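Local coordinates for polysaccharide biosynthesis protein CapD (Bacillus thuringiensis HD-771, PDB 6BWC) that binds NADP and UDP-N-acetylglucosamine and probably acts as a short-chain dehydrogenase-type enzyme in the biosynthesis of CMP-pseudaminic acid, the activated form of a sugar used in flagellin glycosylation, at residues K8-G14 and I79-V85; Y272-H278 and A311-D317. The protein carries 2 engineered substitutions. All coordinates share one frame; numbering follows the deposited sequence.

Overall arrangement
Interaction 1 comes first along the chain and closes before interaction 2 opens. It joins strands 9-13 and 81-84, inner neighbours in the mixed sheet of the Rossmann-type domain. Its C-terminal ends meet NADP. Interaction 2 pairs two loops. Segment 272-278 follows strand 259-262, and segment 311-317 precedes helix 324-333. The two contacts lie on opposite sides of the chain's centre, with their centres about 31 Å apart and their nearest atoms about 17 Å apart. The bound ligands relate them: Gly14 and Val85 belong to the NADP pocket, and Glu273 belongs to the UDP-N-acetylglucosamine pocket. One contact thus lies on the cofactor side and the other on the sugar-nucleotide side.

Interaction 1: residues K8-G14 and I79-V85; sequences KNVLIIG and IDYVFHV. With NAP (NADP nicotinamide-adenine-dinucleotide phosphate), chain N.
Val10, Leu11, Ile12 and Ile13 pair in parallel with Tyr81, Val82, Phe83 and His84. This is the central strand pairing of a Rossmann fold. Asn9 O takes two amides: Tyr81 N at 3.2 Å, nearly along the C=O axis, and Asp80 N, from above the carbonyl plane. Leu11 N donates to Tyr81 O, and Phe83 N returns a nearly straight bond (171°) to Leu11 O at 2.8 Å. Val85 N closes the ladder on Ile13 O.

Lys8 can be followed outward along the Tyr81 ring. Lys8 CB lies at the ring edge, in plane, 4.0 Å from Tyr81 CE2. Lys8 CG comes 3.8 Å from Tyr81 CE2. The chain bends at chi2 (-67°), and Lys8 CD comes 3.7 Å from Asp80 OD2. Lys8 CE passes Tyr81 OH at 4.1 Å. Lys8 NZ stays 5.2 Å from Asp80 OD2, not in contact; Asp80 OD1 has its salt bridge with Lys122. Val10 CG1 meets the Phe83 ring edge in plane, 3.7 Å from Phe83 CE2.

Val85 CG1 packs on the nicotinamide-side ribose of NADP. Strand 34-39 bonds to the other edge of strand 9-13. Helix 18-29 packs on Ile12, Phe83 and Val85, and helix 207-220 on Tyr81 and Phe83.

Interaction 2: residues Y272-H278 and A311-D317; sequences YEELMTH and AGFYRSD. With UD1 (uridine-diphosphate-N-acetylglucosamine), chain O.
Two irregular loops of this Rossmann-type enzyme run alongside each other here, joined by a single backbone bridge between Glu274 and Arg315. One loop precedes strand 285-286 and the other follows strand 290-293. The backbone of Glu273 is held twice by Ser316: Glu273 N donates to Ser316 OG at 3.1 Å, and Glu273 O accepts from Ser316 N. Ser316 OG has a further partner in Ser201, on strand 201-205. Leu275 N bonds to Tyr314 O at 3.2 Å.

The first torsion of Tyr272 (chi1 50°) turns its ring to the Asp317 carboxylate and the Arg315 guanidinium. Asp317 OD2 lies over one face, and Asp317 OD1 is 3.4 Å from Tyr272 CD2. Glu274 OE2 and Arg315 NE are a long salt bridge, 3.9 Å; OE2 sits off the guanidinium plane, so charge alone draws them together. Glu274 OE1 pairs with Lys270. Glu273 turns its CB away from 311-317, and Glu273 CG lies 3.6 Å from UD1 O6'.

At the far end, His278 CD2 sits 3.3 Å above one face of the Phe313 ring, offset toward the rim, with the ring planes 35° apart. Met276 CE makes a CH-pi contact over the centre of the Tyr314 ring, 3.9 Å from the centroid and 12° off its normal.

Interaction 1: residues K8-G14 and I79-V85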
loop_
_atom_site.group_PDB
_atom_site.type_symbol
_atom_site.label_atom_id
_atom_site.label_comp_id
_atom_site.label_asym_id
_atom_site.label_seq_id
_atom_site.Cartn_x
_atom_site.Cartn_y
_atom_site.Cartn_z
ATOM N N LYS C 8 -3.451 -3.538 35.694
ATOM C CA LYS C 8 -3.254 -2.851 34.409
ATOM C C LYS C 8 -3.197 -3.852 33.234
ATOM O O LYS C 8 -3.204 -5.083 33.423
ATOM C CB LYS C 8 -1.977 -1.984 34.449
ATOM C CG LYS C 8 -1.939 -0.951 35.564
ATOM C CD LYS C 8 -2.987 0.144 35.386
ATOM C CE LYS C 8 -2.676 1.358 36.266
ATOM N NZ LYS C 8 -3.893 2.116 36.685
ATOM N N ASN C 9 -3.170 -3.290 32.028
ATOM C CA ASN C 9 -3.058 -4.029 30.776
ATOM C C ASN C 9 -1.696 -3.755 30.137
ATOM O O ASN C 9 -1.295 -2.594 30.000
ATOM C CB ASN C 9 -4.182 -3.570 29.843
ATOM C CG ASN C 9 -5.566 -3.831 30.421
ATOM O OD1 ASN C 9 -5.704 -4.457 31.453
ATOM N ND2 ASN C 9 -6.594 -3.370 29.735
ATOM N N VAL C 10 -0.977 -4.804 29.743
ATOM C CA VAL C 10 0.402 -4.647 29.273
ATOM C C VAL C 10 0.656 -5.428 27.991
ATOM O O VAL C 10 0.308 -6.610 27.914
ATOM C CB VAL C 10 1.396 -5.121 30.350
ATOM C CG1 VAL C 10 2.838 -5.048 29.838
ATOM C CG2 VAL C 10 1.203 -4.305 31.623
ATOM N N LEU C 11 1.275 -4.761 27.009
ATOM C CA LEU C 11 1.750 -5.398 25.775
ATOM C C LEU C 11 3.275 -5.485 25.819
ATOM O O LEU C 11 3.941 -4.454 26.004
ATOM C CB LEU C 11 1.323 -4.584 24.556
ATOM C CG LEU C 11 1.606 -5.148 23.163
ATOM C CD1 LEU C 11 0.793 -6.391 22.826
ATOM C CD2 LEU C 11 1.308 -4.079 22.128
ATOM N N ILE C 12 3.822 -6.704 25.682
ATOM C CA ILE C 12 5.260 -6.905 25.466
ATOM C C ILE C 12 5.474 -7.330 24.042
ATOM O O ILE C 12 5.497 -8.532 23.740
ATOM C CB ILE C 12 5.895 -7.978 26.366
ATOM C CG1 ILE C 12 5.520 -7.769 27.829
ATOM C CG2 ILE C 12 7.408 -7.916 26.228
ATOM C CD1 ILE C 12 5.985 -8.904 28.716
ATOM N N ILE C 13 5.634 -6.327 23.180
ATOM C CA ILE C 13 5.968 -6.512 21.756
ATOM C C ILE C 13 7.353 -7.158 21.675
ATOM O O ILE C 13 8.367 -6.486 21.894
ATOM C CB ILE C 13 5.921 -5.157 20.974
ATOM C CG1 ILE C 13 4.484 -4.602 20.927
ATOM C CG2 ILE C 13 6.488 -5.284 19.550
ATOM C CD1 ILE C 13 4.366 -3.217 20.342
ATOM N N GLY C 14 7.370 -8.462 21.378
ATOM C CA GLY C 14 8.585 -9.293 21.389
ATOM C C GLY C 14 8.782 -10.043 22.702
ATOM O O GLY C 14 9.916 -10.199 23.162
ATOM N N ILE C 79 -4.831 -0.737 26.030
ATOM C CA ILE C 79 -3.634 -1.110 26.787
ATOM C C ILE C 79 -2.952 0.103 27.391
ATOM O O ILE C 79 -3.013 1.204 26.844
ATOM C CB ILE C 79 -2.686 -2.024 25.964
ATOM C CG1 ILE C 79 -2.844 -3.432 26.521
ATOM C CG2 ILE C 79 -1.215 -1.626 26.044
ATOM C CD1 ILE C 79 -2.391 -4.507 25.592
ATOM N N ASP C 80 -2.338 -0.118 28.546
ATOM C CA ASP C 80 -1.770 0.934 29.339
ATOM C C ASP C 80 -0.262 1.044 29.165
ATOM O O ASP C 80 0.246 2.161 29.092
ATOM C CB ASP C 80 -2.138 0.730 30.803
ATOM C CG ASP C 80 -3.632 0.915 31.057
ATOM O OD1 ASP C 80 -4.251 1.855 30.490
ATOM O OD2 ASP C 80 -4.195 0.119 31.845
ATOM N N TYR C 81 0.461 -0.075 29.074
ATOM C CA TYR C 81 1.946 -0.041 29.053
ATOM C C TYR C 81 2.531 -0.952 27.977
ATOM O O TYR C 81 2.356 -2.163 28.019
ATOM C CB TYR C 81 2.508 -0.411 30.441
ATOM C CG TYR C 81 2.032 0.495 31.564
ATOM C CD1 TYR C 81 2.557 1.753 31.726
ATOM C CD2 TYR C 81 1.043 0.081 32.449
ATOM C CE1 TYR C 81 2.108 2.594 32.735
ATOM C CE2 TYR C 81 0.588 0.906 33.458
ATOM C CZ TYR C 81 1.117 2.166 33.596
ATOM O OH TYR C 81 0.657 2.985 34.593
ATOM N N VAL C 82 3.229 -0.346 27.023
ATOM C CA VAL C 82 3.836 -1.037 25.868
ATOM C C VAL C 82 5.368 -1.202 26.065
ATOM O O VAL C 82 6.088 -0.231 26.222
ATOM C CB VAL C 82 3.536 -0.256 24.545
ATOM C CG1 VAL C 82 4.155 -0.924 23.331
ATOM C CG2 VAL C 82 2.041 -0.137 24.310
ATOM N N PHE C 83 5.849 -2.438 26.052
ATOM C CA PHE C 83 7.284 -2.702 25.954
ATOM C C PHE C 83 7.654 -3.131 24.518
ATOM O O PHE C 83 7.346 -4.271 24.118
ATOM C CB PHE C 83 7.714 -3.821 26.923
ATOM C CG PHE C 83 7.542 -3.502 28.378
ATOM C CD1 PHE C 83 8.567 -2.899 29.095
ATOM C CD2 PHE C 83 6.376 -3.884 29.062
ATOM C CE1 PHE C 83 8.432 -2.647 30.459
ATOM C CE2 PHE C 83 6.236 -3.631 30.426
ATOM C CZ PHE C 83 7.267 -3.009 31.122
ATOM N N HIS C 84 8.332 -2.238 23.779
ATOM C CA HIS C 84 8.792 -2.508 22.399
ATOM C C HIS C 84 10.206 -3.157 22.390
ATOM O O HIS C 84 11.243 -2.504 22.298
ATOM C CB HIS C 84 8.658 -1.230 21.540
ATOM C CG HIS C 84 9.276 -1.302 20.166
ATOM N ND1 HIS C 84 9.405 -2.472 19.444
ATOM C CD2 HIS C 84 9.773 -0.320 19.373
ATOM C CE1 HIS C 84 9.982 -2.213 18.284
ATOM N NE2 HIS C 84 10.207 -0.914 18.214
ATOM N N VAL C 85 10.192 -4.485 22.460
ATOM C CA VAL C 85 11.375 -5.328 22.618
ATOM C C VAL C 85 11.710 -6.179 21.344
ATOM O O VAL C 85 12.804 -6.777 21.241
ATOM C CB VAL C 85 11.160 -6.225 23.855
ATOM C CG1 VAL C 85 12.478 -6.816 24.348
ATOM C CG2 VAL C 85 10.518 -5.417 24.973
HETATM P PA NAP N . 15.362 -11.927 20.899
HETATM O O1A NAP N . 15.540 -13.060 21.870
HETATM O O2A NAP N . 15.724 -12.206 19.480
HETATM O O5B NAP N . 13.871 -11.373 20.970
HETATM C C5B NAP N . 13.268 -10.808 19.803
HETATM C C4B NAP N . 11.752 -10.791 19.975
HETATM O O4B NAP N . 11.087 -10.065 18.944
HETATM C C3B NAP N . 11.206 -12.191 19.878
HETATM O O3B NAP N . 10.071 -12.194 20.738
HETATM C C2B NAP N . 10.848 -12.319 18.420
HETATM O O2B NAP N . 9.947 -13.397 18.273
HETATM C C1B NAP N . 10.282 -10.928 18.130
HETATM N N9A NAP N . 10.293 -10.374 16.734
HETATM C C8A NAP N . 11.294 -10.322 15.808
HETATM N N7A NAP N . 10.899 -9.691 14.650
HETATM C C5A NAP N . 9.619 -9.323 14.836
HETATM C C6A NAP N . 8.557 -8.634 14.060
HETATM N N6A NAP N . 8.767 -8.183 12.816
HETATM N N1A NAP N . 7.356 -8.452 14.633
HETATM C C2A NAP N . 7.078 -8.882 15.876
HETATM N N3A NAP N . 7.979 -9.521 16.639
HETATM C C4A NAP N . 9.237 -9.767 16.195
HETATM O O3 NAP N . 16.137 -10.591 21.367
HETATM P PN NAP N . 16.502 -10.124 22.876
HETATM O O1N NAP N . 15.382 -10.443 23.856
HETATM O O2N NAP N . 17.913 -10.532 23.170
HETATM O O5D NAP N . 16.622 -8.550 22.690
HETATM C C5D NAP N . 15.464 -7.761 22.809
HETATM C C4D NAP N . 15.783 -6.310 22.463
HETATM O O4D NAP N . 16.968 -5.939 23.180
HETATM C C3D NAP N . 16.031 -5.955 20.986
HETATM O O3D NAP N . 15.277 -4.783 20.670
HETATM C C2D NAP N . 17.511 -5.671 20.884
HETATM O O2D NAP N . 17.813 -4.648 19.929
HETATM C C1D NAP N . 17.846 -5.220 22.306
HETATM N N1N NAP N . 19.238 -5.446 22.716
HETATM C C2N NAP N . 19.625 -6.703 22.985
HETATM C C3N NAP N . 20.908 -7.035 23.382
HETATM C C7N NAP N . 21.342 -8.435 23.647
HETATM O O7N NAP N . 22.544 -8.646 23.817
HETATM N N7N NAP N . 20.471 -9.447 23.673
HETATM C C4N NAP N . 21.903 -5.947 23.566
HETATM C C5N NAP N . 21.378 -4.618 23.237
HETATM C C6N NAP N . 20.066 -4.409 22.849
HETATM P P2B NAP N . 9.666 -14.073 16.837
HETATM O O1X NAP N . 8.919 -15.311 17.296
HETATM O O2X NAP N . 8.742 -13.124 16.102
HETATM O O3X NAP N . 11.040 -14.295 16.162
#

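Interaction 2: residues Y272-H278 and A311-D317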
loop_
_atom_site.group_PDB
_atom_site.type_symbol
_atom_site.label_atom_id
_atom_site.label_comp_id
_atom_site.label_asym_id
_atom_site.label_seq_id
_atom_site.Cartn_x
_atom_site.Cartn_y
_atom_site.Cartn_z
ATOM N N TYR C 272 35.008 -2.038 20.347
ATOM C CA TYR C 272 34.581 -1.705 21.699
ATOM C C TYR C 272 33.169 -1.181 21.501
ATOM O O TYR C 272 32.726 -1.031 20.359
ATOM C CB TYR C 272 35.465 -0.597 22.276
ATOM C CG TYR C 272 35.595 0.555 21.327
ATOM C CD1 TYR C 272 34.705 1.624 21.372
ATOM C CD2 TYR C 272 36.569 0.538 20.326
ATOM C CE1 TYR C 272 34.791 2.663 20.463
ATOM C CE2 TYR C 272 36.672 1.566 19.415
ATOM C CZ TYR C 272 35.777 2.627 19.481
ATOM O OH TYR C 272 35.886 3.659 18.571
ATOM N N GLU C 273 32.464 -0.889 22.586
ATOM C CA GLU C 273 31.149 -0.254 22.490
ATOM C C GLU C 273 31.191 0.998 23.341
ATOM O O GLU C 273 32.231 1.305 23.911
ATOM C CB GLU C 273 30.038 -1.218 22.912
ATOM C CG GLU C 273 29.820 -2.402 21.957
ATOM C CD GLU C 273 29.164 -2.053 20.615
ATOM O OE1 GLU C 273 28.888 -0.844 20.348
ATOM O OE2 GLU C 273 28.912 -3.005 19.823
ATOM N N GLU C 274 30.093 1.752 23.368
ATOM C CA GLU C 274 30.023 3.026 24.087
ATOM C C GLU C 274 28.613 3.217 24.674
ATOM O O GLU C 274 27.625 2.861 24.048
ATOM C CB GLU C 274 30.387 4.205 23.149
ATOM C CG GLU C 274 31.698 4.061 22.361
ATOM C CD GLU C 274 32.001 5.255 21.458
ATOM O OE1 GLU C 274 31.664 5.217 20.254
ATOM O OE2 GLU C 274 32.581 6.247 21.944
ATOM N N LEU C 275 28.540 3.780 25.876
ATOM C CA LEU C 275 27.267 3.997 26.581
ATOM C C LEU C 275 26.581 5.285 26.122
ATOM O O LEU C 275 25.353 5.418 26.272
ATOM C CB LEU C 275 27.497 4.099 28.096
ATOM C CG LEU C 275 28.314 3.015 28.815
ATOM C CD1 LEU C 275 28.610 3.462 30.239
ATOM C CD2 LEU C 275 27.599 1.665 28.775
ATOM N N MET C 276 27.398 6.234 25.635
ATOM C CA MET C 276 26.952 7.544 25.114
ATOM C C MET C 276 28.072 8.273 24.360
ATOM O O MET C 276 29.251 8.085 24.629
ATOM C CB MET C 276 26.408 8.456 26.228
ATOM C CG MET C 276 27.332 8.677 27.411
ATOM S SD MET C 276 26.437 9.435 28.786
ATOM C CE MET C 276 27.221 8.664 30.177
ATOM N N THR C 277 27.693 9.112 23.411
ATOM C CA THR C 277 28.645 10.018 22.796
ATOM C C THR C 277 29.219 10.952 23.867
ATOM O O THR C 277 28.644 11.135 24.951
ATOM C CB THR C 277 27.977 10.863 21.695
ATOM O OG1 THR C 277 26.784 11.465 22.215
ATOM C CG2 THR C 277 27.622 9.991 20.492
ATOM N N HIS C 278 30.376 11.529 23.558
ATOM C CA HIS C 278 30.963 12.547 24.416
ATOM C C HIS C 278 29.973 13.694 24.642
ATOM O O HIS C 278 29.728 14.067 25.800
ATOM C CB HIS C 278 32.244 13.093 23.815
ATOM C CG HIS C 278 32.921 14.083 24.705
ATOM N ND1 HIS C 278 32.588 15.421 24.723
ATOM C CD2 HIS C 278 33.868 13.917 25.653
ATOM C CE1 HIS C 278 33.321 16.041 25.628
ATOM N NE2 HIS C 278 34.102 15.150 26.208
ATOM N N ALA C 311 31.936 14.581 32.134
ATOM C CA ALA C 311 32.134 14.512 30.667
ATOM C C ALA C 311 33.064 13.353 30.318
ATOM O O ALA C 311 33.473 12.595 31.190
ATOM C CB ALA C 311 32.713 15.810 30.120
ATOM N N GLY C 312 33.378 13.195 29.040
ATOM C CA GLY C 312 34.412 12.244 28.620
ATOM C C GLY C 312 33.868 11.001 27.962
ATOM O O GLY C 312 32.666 10.769 27.949
ATOM N N PHE C 313 34.776 10.176 27.463
ATOM C CA PHE C 313 34.439 9.130 26.532
ATOM C C PHE C 313 34.264 7.828 27.301
ATOM O O PHE C 313 35.238 7.208 27.702
ATOM C CB PHE C 313 35.515 9.036 25.440
ATOM C CG PHE C 313 35.737 10.338 24.705
ATOM C CD1 PHE C 313 35.078 10.605 23.517
ATOM C CD2 PHE C 313 36.592 11.327 25.225
ATOM C CE1 PHE C 313 35.282 11.817 22.851
ATOM C CE2 PHE C 313 36.787 12.543 24.574
ATOM C CZ PHE C 313 36.136 12.785 23.382
ATOM N N TYR C 314 32.997 7.445 27.495
ATOM C CA TYR C 314 32.586 6.195 28.171
ATOM C C TYR C 314 32.619 5.002 27.211
ATOM O O TYR C 314 31.579 4.587 26.696
ATOM C CB TYR C 314 31.166 6.336 28.780
ATOM C CG TYR C 314 31.091 7.294 29.954
ATOM C CD1 TYR C 314 31.032 6.830 31.263
ATOM C CD2 TYR C 314 31.092 8.672 29.755
ATOM C CE1 TYR C 314 30.966 7.712 32.336
ATOM C CE2 TYR C 314 31.033 9.564 30.817
ATOM C CZ TYR C 314 30.968 9.082 32.104
ATOM O OH TYR C 314 30.907 9.970 33.155
ATOM N N ARG C 315 33.817 4.459 26.989
ATOM C CA ARG C 315 34.000 3.277 26.136
ATOM C C ARG C 315 34.410 2.048 26.901
ATOM O O ARG C 315 34.953 2.159 28.003
ATOM C CB ARG C 315 35.121 3.468 25.140
ATOM C CG ARG C 315 35.303 4.837 24.554
ATOM C CD ARG C 315 36.447 4.761 23.559
ATOM N NE ARG C 315 36.378 5.902 22.674
ATOM C CZ ARG C 315 36.835 5.933 21.435
ATOM N NH1 ARG C 315 37.437 4.869 20.903
ATOM N NH2 ARG C 315 36.685 7.052 20.730
ATOM N N SER C 316 34.233 0.896 26.246
ATOM C CA SER C 316 34.659 -0.416 26.760
ATOM C C SER C 316 36.182 -0.696 26.684
ATOM O O SER C 316 36.690 -1.505 27.478
ATOM C CB SER C 316 33.856 -1.572 26.097
ATOM O OG SER C 316 34.335 -1.982 24.827
ATOM N N ASP C 317 36.892 -0.057 25.742
ATOM C CA ASP C 317 38.370 -0.055 25.758
ATOM C C ASP C 317 38.989 1.008 26.704
ATOM O O ASP C 317 40.212 0.985 26.925
ATOM C CB ASP C 317 38.982 0.033 24.336
ATOM C CG ASP C 317 38.643 1.344 23.579
ATOM O OD1 ASP C 317 39.105 1.473 22.424
ATOM O OD2 ASP C 317 37.917 2.228 24.076
HETATM C "C1'" UD1 O . 25.016 -8.012 21.107
HETATM C "C2'" UD1 O . 23.616 -7.824 20.548
HETATM C "C3'" UD1 O . 23.455 -6.459 19.882
HETATM C "C4'" UD1 O . 23.956 -5.325 20.772
HETATM C "C5'" UD1 O . 25.270 -5.670 21.500
HETATM C "C6'" UD1 O . 25.522 -4.660 22.627
HETATM C "C7'" UD1 O . 22.867 -10.087 19.931
HETATM C "C8'" UD1 O . 22.850 -11.124 18.826
HETATM N "N2'" UD1 O . 23.305 -8.870 19.591
HETATM O "O1'" UD1 O . 25.972 -7.860 20.069
HETATM O "O3'" UD1 O . 22.066 -6.273 19.542
HETATM O "O4'" UD1 O . 24.147 -4.144 20.016
HETATM O "O5'" UD1 O . 25.265 -7.006 22.046
HETATM O "O6'" UD1 O . 26.911 -4.340 22.749
HETATM O "O7'" UD1 O . 22.544 -10.400 21.076
HETATM N N1 UD1 O . 32.162 -13.522 18.581
HETATM C C2 UD1 O . 33.108 -14.562 18.336
HETATM N N3 UD1 O . 32.745 -15.635 17.614
HETATM C C4 UD1 O . 31.501 -15.759 17.108
HETATM C C5 UD1 O . 30.557 -14.789 17.334
HETATM C C6 UD1 O . 30.902 -13.680 18.091
HETATM O O2 UD1 O . 34.275 -14.496 18.761
HETATM O O4 UD1 O . 31.169 -16.757 16.448
HETATM C C1B UD1 O . 32.528 -12.313 19.350
HETATM C C2B UD1 O . 32.107 -10.982 18.724
HETATM O "O2'" UD1 O . 33.079 -10.479 17.817
HETATM C C3B UD1 O . 31.861 -10.076 19.914
HETATM C C4B UD1 O . 31.417 -11.057 20.978
HETATM O O4B UD1 O . 31.846 -12.358 20.578
HETATM O O3B UD1 O . 33.022 -9.396 20.404
HETATM C C5B UD1 O . 29.912 -11.073 21.193
HETATM O O5B UD1 O . 29.157 -11.483 20.042
HETATM P PA UD1 O . 27.574 -11.600 20.282
HETATM O O1A UD1 O . 26.863 -12.323 19.163
HETATM O O2A UD1 O . 27.263 -12.066 21.709
HETATM O O3A UD1 O . 27.034 -10.091 20.473
HETATM P PB UD1 O . 27.408 -8.632 19.878
HETATM O O1B UD1 O . 27.593 -8.722 18.377
HETATM O O2B UD1 O . 28.478 -7.878 20.658
#